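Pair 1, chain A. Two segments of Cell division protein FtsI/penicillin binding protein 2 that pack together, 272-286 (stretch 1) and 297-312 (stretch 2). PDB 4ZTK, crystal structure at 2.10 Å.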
# COMPACT_ATOMS: atom_id res chain seq x y z
N PRO A 272 11.16 -11.11 -3.99
CA PRO A 272 9.70 -11.04 -4.15
C PRO A 272 9.17 -11.90 -5.29
O PRO A 272 9.76 -11.95 -6.36
CB PRO A 272 9.46 -9.56 -4.45
CG PRO A 272 10.57 -8.88 -3.73
CD PRO A 272 11.76 -9.77 -3.96
N ARG A 273 8.06 -12.57 -5.03
CA ARG A 273 7.38 -13.35 -6.04
C ARG A 273 6.05 -12.69 -6.38
O ARG A 273 5.59 -12.75 -7.52
CB ARG A 273 7.15 -14.78 -5.54
CG ARG A 273 6.70 -15.76 -6.61
CD ARG A 273 7.67 -16.93 -6.72
NE ARG A 273 7.91 -17.56 -5.43
CZ ARG A 273 7.19 -18.58 -4.95
NH1 ARG A 273 7.48 -19.10 -3.77
NH2 ARG A 273 6.18 -19.06 -5.66
N TYR A 274 5.45 -12.04 -5.39
CA TYR A 274 4.15 -11.40 -5.58
C TYR A 274 4.10 -10.05 -4.89
O TYR A 274 4.64 -9.87 -3.80
CB TYR A 274 3.02 -12.28 -5.05
CG TYR A 274 3.02 -13.69 -5.61
CD1 TYR A 274 2.56 -13.94 -6.89
CD2 TYR A 274 3.47 -14.76 -4.84
CE1 TYR A 274 2.56 -15.23 -7.41
CE2 TYR A 274 3.47 -16.04 -5.35
CZ TYR A 274 3.01 -16.27 -6.63
OH TYR A 274 3.01 -17.55 -7.14
N VAL A 275 3.43 -9.09 -5.53
CA VAL A 275 3.09 -7.84 -4.88
C VAL A 275 1.59 -7.91 -4.62
O VAL A 275 0.83 -8.33 -5.49
CB VAL A 275 3.39 -6.63 -5.78
CG1 VAL A 275 3.24 -5.34 -4.99
CG2 VAL A 275 4.79 -6.74 -6.38
N LEU A 276 1.18 -7.53 -3.41
CA LEU A 276 -0.23 -7.62 -3.05
C LEU A 276 -0.72 -6.31 -2.46
O LEU A 276 0.01 -5.63 -1.74
CB LEU A 276 -0.48 -8.74 -2.04
CG LEU A 276 -0.01 -10.16 -2.32
CD1 LEU A 276 1.46 -10.33 -2.00
CD2 LEU A 276 -0.85 -11.13 -1.52
N LEU A 277 -1.98 -5.99 -2.75
CA LEU A 277 -2.65 -4.84 -2.17
C LEU A 277 -4.05 -5.27 -1.78
O LEU A 277 -4.79 -5.84 -2.59
CB LEU A 277 -2.71 -3.68 -3.17
CG LEU A 277 -3.50 -2.44 -2.75
CD1 LEU A 277 -3.01 -1.89 -1.42
CD2 LEU A 277 -3.42 -1.35 -3.83
N VAL A 278 -4.41 -5.01 -0.53
CA VAL A 278 -5.74 -5.33 -0.01
C VAL A 278 -6.39 -4.05 0.49
O VAL A 278 -5.78 -3.30 1.26
CB VAL A 278 -5.66 -6.33 1.16
CG1 VAL A 278 -7.04 -6.55 1.76
CG2 VAL A 278 -5.07 -7.66 0.70
N VAL A 279 -7.62 -3.81 0.07
CA VAL A 279 -8.38 -2.67 0.58
C VAL A 279 -9.78 -3.11 0.97
O VAL A 279 -10.49 -3.73 0.17
CB VAL A 279 -8.47 -1.51 -0.45
CG1 VAL A 279 -9.38 -0.40 0.06
CG2 VAL A 279 -7.08 -0.97 -0.75
N ILE A 280 -10.16 -2.80 2.20
CA ILE A 280 -11.49 -3.13 2.71
C ILE A 280 -12.20 -1.81 2.97
O ILE A 280 -11.60 -0.89 3.52
CB ILE A 280 -11.41 -3.89 4.05
CG1 ILE A 280 -10.47 -5.10 3.95
CG2 ILE A 280 -12.80 -4.29 4.53
CD1 ILE A 280 -10.89 -6.13 2.93
N GLU A 281 -13.46 -1.71 2.57
CA GLU A 281 -14.20 -0.46 2.76
C GLU A 281 -15.32 -0.59 3.79
O GLU A 281 -16.24 -1.40 3.62
CB GLU A 281 -14.78 0.03 1.43
CG GLU A 281 -15.57 1.31 1.55
CD GLU A 281 -16.24 1.70 0.24
OE1 GLU A 281 -16.58 2.89 0.08
OE2 GLU A 281 -16.43 0.81 -0.63
N GLU A 282 -15.24 0.21 4.85
CA GLU A 282 -16.22 0.21 5.92
C GLU A 282 -16.37 -1.16 6.56
O GLU A 282 -17.47 -1.58 6.90
CB GLU A 282 -17.58 0.70 5.43
CG GLU A 282 -17.60 2.16 5.02
CD GLU A 282 -18.96 2.61 4.54
OE1 GLU A 282 -19.97 2.19 5.13
OE2 GLU A 282 -19.01 3.38 3.55
N GLY A 283 -15.25 -1.86 6.73
CA GLY A 283 -15.26 -3.13 7.42
C GLY A 283 -15.02 -2.95 8.90
O GLY A 283 -14.53 -1.90 9.34
N TYR A 284 -15.38 -3.96 9.69
CA TYR A 284 -15.07 -3.98 11.11
C TYR A 284 -15.15 -5.40 11.63
O TYR A 284 -15.84 -6.25 11.06
CB TYR A 284 -16.04 -3.10 11.90
CG TYR A 284 -17.45 -3.65 11.99
CD1 TYR A 284 -18.35 -3.45 10.96
CD2 TYR A 284 -17.87 -4.36 13.10
CE1 TYR A 284 -19.64 -3.95 11.03
CE2 TYR A 284 -19.15 -4.87 13.19
CZ TYR A 284 -20.03 -4.66 12.15
OH TYR A 284 -21.32 -5.16 12.23
N PHE A 285 -14.45 -5.66 12.72
CA PHE A 285 -14.47 -6.97 13.36
C PHE A 285 -14.43 -6.79 14.87
O PHE A 285 -13.66 -5.97 15.38
CB PHE A 285 -13.29 -7.82 12.88
CG PHE A 285 -13.41 -9.27 13.24
CD1 PHE A 285 -14.21 -10.12 12.50
CD2 PHE A 285 -12.71 -9.80 14.32
CE1 PHE A 285 -14.32 -11.46 12.83
CE2 PHE A 285 -12.81 -11.14 14.65
CZ PHE A 285 -13.62 -11.97 13.90
N SER A 286 -15.26 -7.54 15.58
CA SER A 286 -15.31 -7.43 17.03
C SER A 286 -14.49 -8.50 17.74
O SER A 286 -14.76 -9.69 17.61
CB SER A 286 -16.76 -7.47 17.53
OG SER A 286 -17.48 -6.32 17.12
N GLU A 297 -5.43 -4.46 11.27
CA GLU A 297 -6.37 -5.38 11.88
C GLU A 297 -7.23 -6.10 10.84
O GLU A 297 -7.57 -7.27 11.03
CB GLU A 297 -7.25 -4.65 12.89
CG GLU A 297 -6.50 -4.09 14.08
CD GLU A 297 -7.24 -2.96 14.78
OE1 GLU A 297 -6.93 -2.69 15.96
OE2 GLU A 297 -8.13 -2.34 14.16
N LEU A 298 -7.57 -5.41 9.76
CA LEU A 298 -8.47 -5.98 8.75
C LEU A 298 -7.77 -6.46 7.48
O LEU A 298 -7.97 -7.60 7.05
CB LEU A 298 -9.57 -4.98 8.37
CG LEU A 298 -10.46 -4.45 9.49
CD1 LEU A 298 -11.55 -3.55 8.91
CD2 LEU A 298 -11.07 -5.59 10.30
N ALA A 299 -6.96 -5.59 6.88
CA ALA A 299 -6.38 -5.87 5.57
C ALA A 299 -5.16 -6.78 5.66
O ALA A 299 -4.94 -7.61 4.77
CB ALA A 299 -6.01 -4.56 4.86
N ALA A 300 -4.37 -6.61 6.71
CA ALA A 300 -3.16 -7.40 6.89
C ALA A 300 -3.40 -8.92 7.02
O ALA A 300 -2.69 -9.71 6.40
CB ALA A 300 -2.32 -6.88 8.06
N PRO A 301 -4.40 -9.33 7.83
CA PRO A 301 -4.60 -10.78 7.88
C PRO A 301 -5.10 -11.35 6.55
O PRO A 301 -4.82 -12.50 6.25
CB PRO A 301 -5.66 -10.96 8.99
CG PRO A 301 -6.28 -9.62 9.16
CD PRO A 301 -5.22 -8.63 8.83
N VAL A 302 -5.82 -10.54 5.77
CA VAL A 302 -6.28 -10.97 4.45
C VAL A 302 -5.09 -11.17 3.52
O VAL A 302 -5.00 -12.17 2.81
CB VAL A 302 -7.30 -9.98 3.84
CG1 VAL A 302 -7.65 -10.39 2.42
CG2 VAL A 302 -8.56 -9.91 4.70
N PHE A 303 -4.18 -10.19 3.53
CA PHE A 303 -2.90 -10.29 2.82
C PHE A 303 -2.20 -11.61 3.16
O PHE A 303 -1.73 -12.32 2.27
CB PHE A 303 -2.01 -9.11 3.23
CG PHE A 303 -0.63 -9.11 2.62
CD1 PHE A 303 0.38 -9.92 3.14
CD2 PHE A 303 -0.31 -8.25 1.58
CE1 PHE A 303 1.66 -9.90 2.60
CE2 PHE A 303 0.97 -8.22 1.04
CZ PHE A 303 1.95 -9.04 1.55
N ARG A 304 -2.13 -11.92 4.46
CA ARG A 304 -1.48 -13.14 4.93
C ARG A 304 -2.08 -14.40 4.32
O ARG A 304 -1.35 -15.29 3.87
CB ARG A 304 -1.56 -13.22 6.46
CG ARG A 304 -0.92 -14.48 7.05
CD ARG A 304 -1.28 -14.65 8.51
NE ARG A 304 -0.56 -15.76 9.12
CZ ARG A 304 -1.00 -16.47 10.16
NH1 ARG A 304 -2.18 -16.18 10.71
NH2 ARG A 304 -0.27 -17.46 10.66
N ASN A 305 -3.41 -14.49 4.31
CA ASN A 305 -4.08 -15.68 3.79
C ASN A 305 -3.84 -15.87 2.30
O ASN A 305 -3.62 -16.98 1.84
CB ASN A 305 -5.58 -15.64 4.10
CG ASN A 305 -5.87 -15.70 5.59
OD1 ASN A 305 -5.08 -16.24 6.36
ND2 ASN A 305 -7.01 -15.16 5.99
N VAL A 306 -3.88 -14.78 1.54
CA VAL A 306 -3.62 -14.86 0.11
C VAL A 306 -2.17 -15.27 -0.14
O VAL A 306 -1.89 -16.14 -0.96
CB VAL A 306 -3.91 -13.52 -0.60
CG1 VAL A 306 -3.43 -13.56 -2.04
CG2 VAL A 306 -5.40 -13.20 -0.53
N ALA A 307 -1.26 -14.64 0.59
CA ALA A 307 0.17 -14.93 0.50
C ALA A 307 0.48 -16.39 0.79
O ALA A 307 1.27 -17.01 0.09
CB ALA A 307 0.96 -14.02 1.43
N MSE A 308 -0.14 -16.95 1.82
CA MSE A 308 0.09 -18.35 2.15
C MSE A 308 -0.46 -19.28 1.06
O MSE A 308 0.16 -20.28 0.74
CB MSE A 308 -0.47 -18.70 3.52
CG MSE A 308 0.42 -18.21 4.66
SE MSE A 308 -0.34 -18.45 6.42
CE MSE A 308 -0.49 -20.40 6.42
N ASP A 309 -1.61 -18.91 0.50
CA ASP A 309 -2.18 -19.66 -0.62
C ASP A 309 -1.29 -19.60 -1.85
O ASP A 309 -1.06 -20.61 -2.51
CB ASP A 309 -3.56 -19.11 -0.98
CG ASP A 309 -4.66 -19.66 -0.09
OD1 ASP A 309 -4.35 -20.21 0.98
OD2 ASP A 309 -5.85 -19.52 -0.47
N ALA A 310 -0.78 -18.41 -2.15
CA ALA A 310 0.02 -18.19 -3.36
C ALA A 310 1.33 -18.96 -3.29
O ALA A 310 1.77 -19.54 -4.27
CB ALA A 310 0.28 -16.71 -3.57
N LEU A 311 1.94 -18.96 -2.11
CA LEU A 311 3.18 -19.71 -1.89
C LEU A 311 2.88 -21.20 -1.67
O LEU A 311 3.73 -21.94 -1.20
CB LEU A 311 3.95 -19.12 -0.71
CG LEU A 311 4.26 -17.62 -0.77
CD1 LEU A 311 4.86 -17.13 0.54
CD2 LEU A 311 5.19 -17.29 -1.93
N SER A 312 1.65 -21.60 -2.02
CA SER A 312 1.15 -22.96 -1.83
C SER A 312 1.10 -23.40 -0.36
O SER A 312 2.13 -23.56 0.29
CB SER A 312 1.93 -23.98 -2.67
OG SER A 312 1.66 -23.81 -4.05

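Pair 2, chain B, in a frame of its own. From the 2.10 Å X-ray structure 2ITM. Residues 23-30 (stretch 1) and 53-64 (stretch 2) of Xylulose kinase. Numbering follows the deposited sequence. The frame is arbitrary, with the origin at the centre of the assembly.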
# COMPACT_ATOMS: atom_id res chain seq x y z
N VAL B 23 -9.69 36.85 24.78
CA VAL B 23 -9.01 37.33 23.63
C VAL B 23 -9.88 38.43 23.03
O VAL B 23 -11.00 38.24 22.71
CB VAL B 23 -8.82 36.22 22.65
CG1 VAL B 23 -8.10 36.67 21.44
CG2 VAL B 23 -8.16 35.08 23.32
N VAL B 24 -9.30 39.60 22.89
CA VAL B 24 -9.93 40.77 22.40
C VAL B 24 -9.50 41.08 20.99
O VAL B 24 -10.21 41.72 20.25
CB VAL B 24 -9.59 41.91 23.36
CG1 VAL B 24 -9.66 43.20 22.74
CG2 VAL B 24 -10.47 41.88 24.54
N ALA B 25 -8.32 40.61 20.63
CA ALA B 25 -7.76 40.80 19.31
C ALA B 25 -6.58 39.86 19.08
O ALA B 25 -5.89 39.51 19.99
CB ALA B 25 -7.35 42.23 19.08
N ALA B 26 -6.38 39.49 17.83
CA ALA B 26 -5.30 38.63 17.41
C ALA B 26 -4.70 39.09 16.11
O ALA B 26 -5.32 39.78 15.34
CB ALA B 26 -5.75 37.25 17.26
N GLN B 27 -3.47 38.69 15.88
CA GLN B 27 -2.78 39.03 14.69
C GLN B 27 -1.70 38.02 14.38
O GLN B 27 -1.00 37.59 15.25
CB GLN B 27 -2.25 40.44 14.78
CG GLN B 27 -1.68 40.97 13.51
CD GLN B 27 -2.69 41.09 12.40
OE1 GLN B 27 -3.58 41.89 12.46
NE2 GLN B 27 -2.53 40.30 11.37
N THR B 28 -1.61 37.63 13.12
CA THR B 28 -0.64 36.66 12.66
C THR B 28 0.25 37.13 11.51
O THR B 28 -0.18 37.86 10.66
CB THR B 28 -1.31 35.36 12.23
OG1 THR B 28 -1.82 34.66 13.34
CG2 THR B 28 -0.35 34.43 11.77
N GLU B 29 1.48 36.68 11.50
CA GLU B 29 2.40 37.00 10.42
C GLU B 29 3.21 35.79 10.04
O GLU B 29 3.67 35.05 10.89
CB GLU B 29 3.34 38.12 10.84
CG GLU B 29 2.68 39.48 11.01
CD GLU B 29 2.39 40.13 9.69
OE1 GLU B 29 3.24 40.03 8.79
OE2 GLU B 29 1.31 40.72 9.55
N LYS B 30 3.38 35.59 8.74
CA LYS B 30 4.01 34.38 8.25
C LYS B 30 5.51 34.44 8.36
O LYS B 30 6.10 35.50 8.42
CB LYS B 30 3.55 34.07 6.83
CG LYS B 30 2.18 33.42 6.77
CD LYS B 30 1.81 32.93 5.38
CE LYS B 30 0.31 32.97 5.19
NZ LYS B 30 -0.21 31.80 4.44
N ASP B 53 7.37 42.56 14.97
CA ASP B 53 7.11 43.99 14.85
C ASP B 53 5.86 44.29 14.03
O ASP B 53 4.94 44.92 14.49
CB ASP B 53 8.32 44.70 14.26
CG ASP B 53 8.25 46.21 14.38
OD1 ASP B 53 8.57 46.88 13.40
OD2 ASP B 53 7.91 46.80 15.42
N ARG B 54 5.86 43.81 12.80
CA ARG B 54 4.69 43.82 11.94
C ARG B 54 3.41 43.45 12.65
O ARG B 54 2.43 44.18 12.61
CB ARG B 54 4.93 42.86 10.78
CG ARG B 54 4.04 43.06 9.60
CD ARG B 54 4.61 42.48 8.31
NE ARG B 54 3.58 42.08 7.36
CZ ARG B 54 3.83 41.62 6.14
NH1 ARG B 54 5.07 41.49 5.73
NH2 ARG B 54 2.83 41.28 5.34
N ALA B 55 3.42 42.29 13.28
CA ALA B 55 2.24 41.76 13.93
C ALA B 55 1.72 42.66 15.04
O ALA B 55 0.53 42.85 15.18
CB ALA B 55 2.53 40.38 14.47
N MET B 56 2.63 43.19 15.84
CA MET B 56 2.26 44.00 16.97
C MET B 56 1.75 45.35 16.49
O MET B 56 0.90 45.96 17.11
CB MET B 56 3.45 44.20 17.90
CG MET B 56 3.85 42.97 18.69
SD MET B 56 2.62 42.46 19.87
CE MET B 56 2.81 43.78 21.01
N LYS B 57 2.30 45.81 15.39
CA LYS B 57 1.83 47.03 14.77
C LYS B 57 0.44 46.85 14.19
O LYS B 57 -0.41 47.70 14.35
CB LYS B 57 2.83 47.52 13.72
CG LYS B 57 3.93 48.36 14.30
CD LYS B 57 5.14 48.50 13.40
CE LYS B 57 6.20 49.31 14.08
NZ LYS B 57 7.40 49.49 13.25
N ALA B 58 0.22 45.73 13.52
CA ALA B 58 -1.10 45.42 13.02
C ALA B 58 -2.12 45.27 14.14
O ALA B 58 -3.25 45.74 14.03
CB ALA B 58 -1.06 44.20 12.16
N LEU B 59 -1.73 44.61 15.22
CA LEU B 59 -2.61 44.43 16.37
C LEU B 59 -3.11 45.77 16.84
O LEU B 59 -4.26 45.92 17.20
CB LEU B 59 -1.88 43.71 17.50
CG LEU B 59 -2.74 43.17 18.64
CD1 LEU B 59 -3.54 41.96 18.22
CD2 LEU B 59 -1.92 42.86 19.84
N GLY B 60 -2.22 46.75 16.84
CA GLY B 60 -2.47 48.01 17.47
C GLY B 60 -3.43 48.85 16.65
O GLY B 60 -4.17 49.65 17.20
N ASP B 61 -3.41 48.66 15.34
CA ASP B 61 -4.42 49.23 14.46
C ASP B 61 -5.81 48.78 14.86
O ASP B 61 -6.71 49.58 14.96
CB ASP B 61 -4.16 48.80 13.01
CG ASP B 61 -2.86 49.34 12.46
OD1 ASP B 61 -2.41 50.42 12.89
OD2 ASP B 61 -2.21 48.75 11.57
N GLN B 62 -5.96 47.48 15.07
CA GLN B 62 -7.20 46.89 15.51
C GLN B 62 -7.64 47.47 16.84
O GLN B 62 -8.78 47.82 17.03
CB GLN B 62 -7.08 45.39 15.68
CG GLN B 62 -7.11 44.61 14.40
CD GLN B 62 -6.95 43.12 14.64
OE1 GLN B 62 -7.71 42.52 15.39
NE2 GLN B 62 -5.96 42.52 13.99
N HIS B 63 -6.70 47.55 17.77
CA HIS B 63 -7.00 47.97 19.11
C HIS B 63 -5.79 48.55 19.82
O HIS B 63 -4.72 48.00 19.76
CB HIS B 63 -7.57 46.82 19.93
CG HIS B 63 -8.14 47.26 21.24
ND1 HIS B 63 -9.48 47.19 21.53
CD2 HIS B 63 -7.55 47.80 22.33
CE1 HIS B 63 -9.69 47.67 22.75
NE2 HIS B 63 -8.53 48.04 23.25
N SER B 64 -6.02 49.65 20.52
CA SER B 64 -4.96 50.27 21.29
C SER B 64 -4.36 49.35 22.34
O SER B 64 -5.05 48.61 23.01
CB SER B 64 -5.43 51.58 21.92
OG SER B 64 -4.55 52.04 22.91
O HOH W 1 -8.69 39.64 15.31
O HOH W 2 0.91 42.97 8.19

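Pairs 1 and 2 each lay a helix across one face of a strand, running obliquely antiparallel to it. Strand and helix axes approach to 7.8 Å at 139° in pair 1 and to 7.5 Å at 149° in pair 2, and 14 central residues superpose with an RMSD of 0.8 Å. On the strand, A:Leu276, A:Val278 and A:Ile280 fall on B:Ala25, B:Gln27 and B:Glu29; in both proteins the CA-to-CB bonds of these alternate residues point toward the helix. On the helix, A:Ala299, A:Val302, A:Phe303 and A:Val306 fall on B:Ala55, B:Ala58, B:Leu59 and B:Gln62. Alanine occupies the matched position A:Ala299/B:Ala55. The nearest CA atoms across the contact are those of A:Val278 and A:Ala299 in pair 1, 5.6 Å apart, and those of B:Gln27 and B:Leu59 in pair 2, 5.7 Å apart.

Pair 1 fills the interface with hydrocarbon, and no hydrogen bond crosses it. A:Leu276 CB lies 3.4 Å from A:Phe303 CE2, while A:Leu276 CD2 sits over one face of that ring and reaches A:Val306 CG1 at 3.6 Å. A:Val278 CG1 touches both A:Ala299 CB (3.8 Å) and A:Val302 CG1 (3.9 Å), bridging successive turns of the helix. Beyond the superposed region, A:Ala310 CB packs over the face of the A:Tyr274 ring, 4.1 Å from its centroid, a CH-pi contact. A:Leu298, which matches B:Arg54, brings CD1 to 3.4 Å from O of A:Gly283, a residue without a counterpart in pair 2.

Pair 2 keeps a smaller apolar centre and adds polar contacts. B:Ala25 offers just a methyl where pair 1 has a leucine, and B:Leu59, in place of the phenylalanine, brings CD1 to 3.9 Å from B:Ala25 CB. At the valine position, B:Gln27 CG lies 3.3 Å from B:Ala55 O. Where A:Val306 meets A:Leu276 through methyl groups, B:Gln62 donates a hydrogen bond from NE2 to B:Ala26 O (3.1 Å), tying the helix to the strand backbone; water 1 donates to B:Gln62 OE1 at 3.0 Å and accepts a weak hydrogen bond from B:Ala26 N at 3.4 Å.

The matched pairs A:Ile280 with B:Glu29 and A:Leu298 with B:Arg54 also change chemistry. A:Ile280 CG1 merely approaches A:Ala299 CA at 4.5 Å, whereas B:Glu29 combines CG packing against B:Ala55 CB (3.6 Å) with a salt bridge from OE1 to B:Arg54 NE, modelled at a short 2.5 Å. Water 2 also links these side chains, donating to B:Glu29 OE2 at 2.7 Å and accepting from B:Arg54 NE at 2.9 Å.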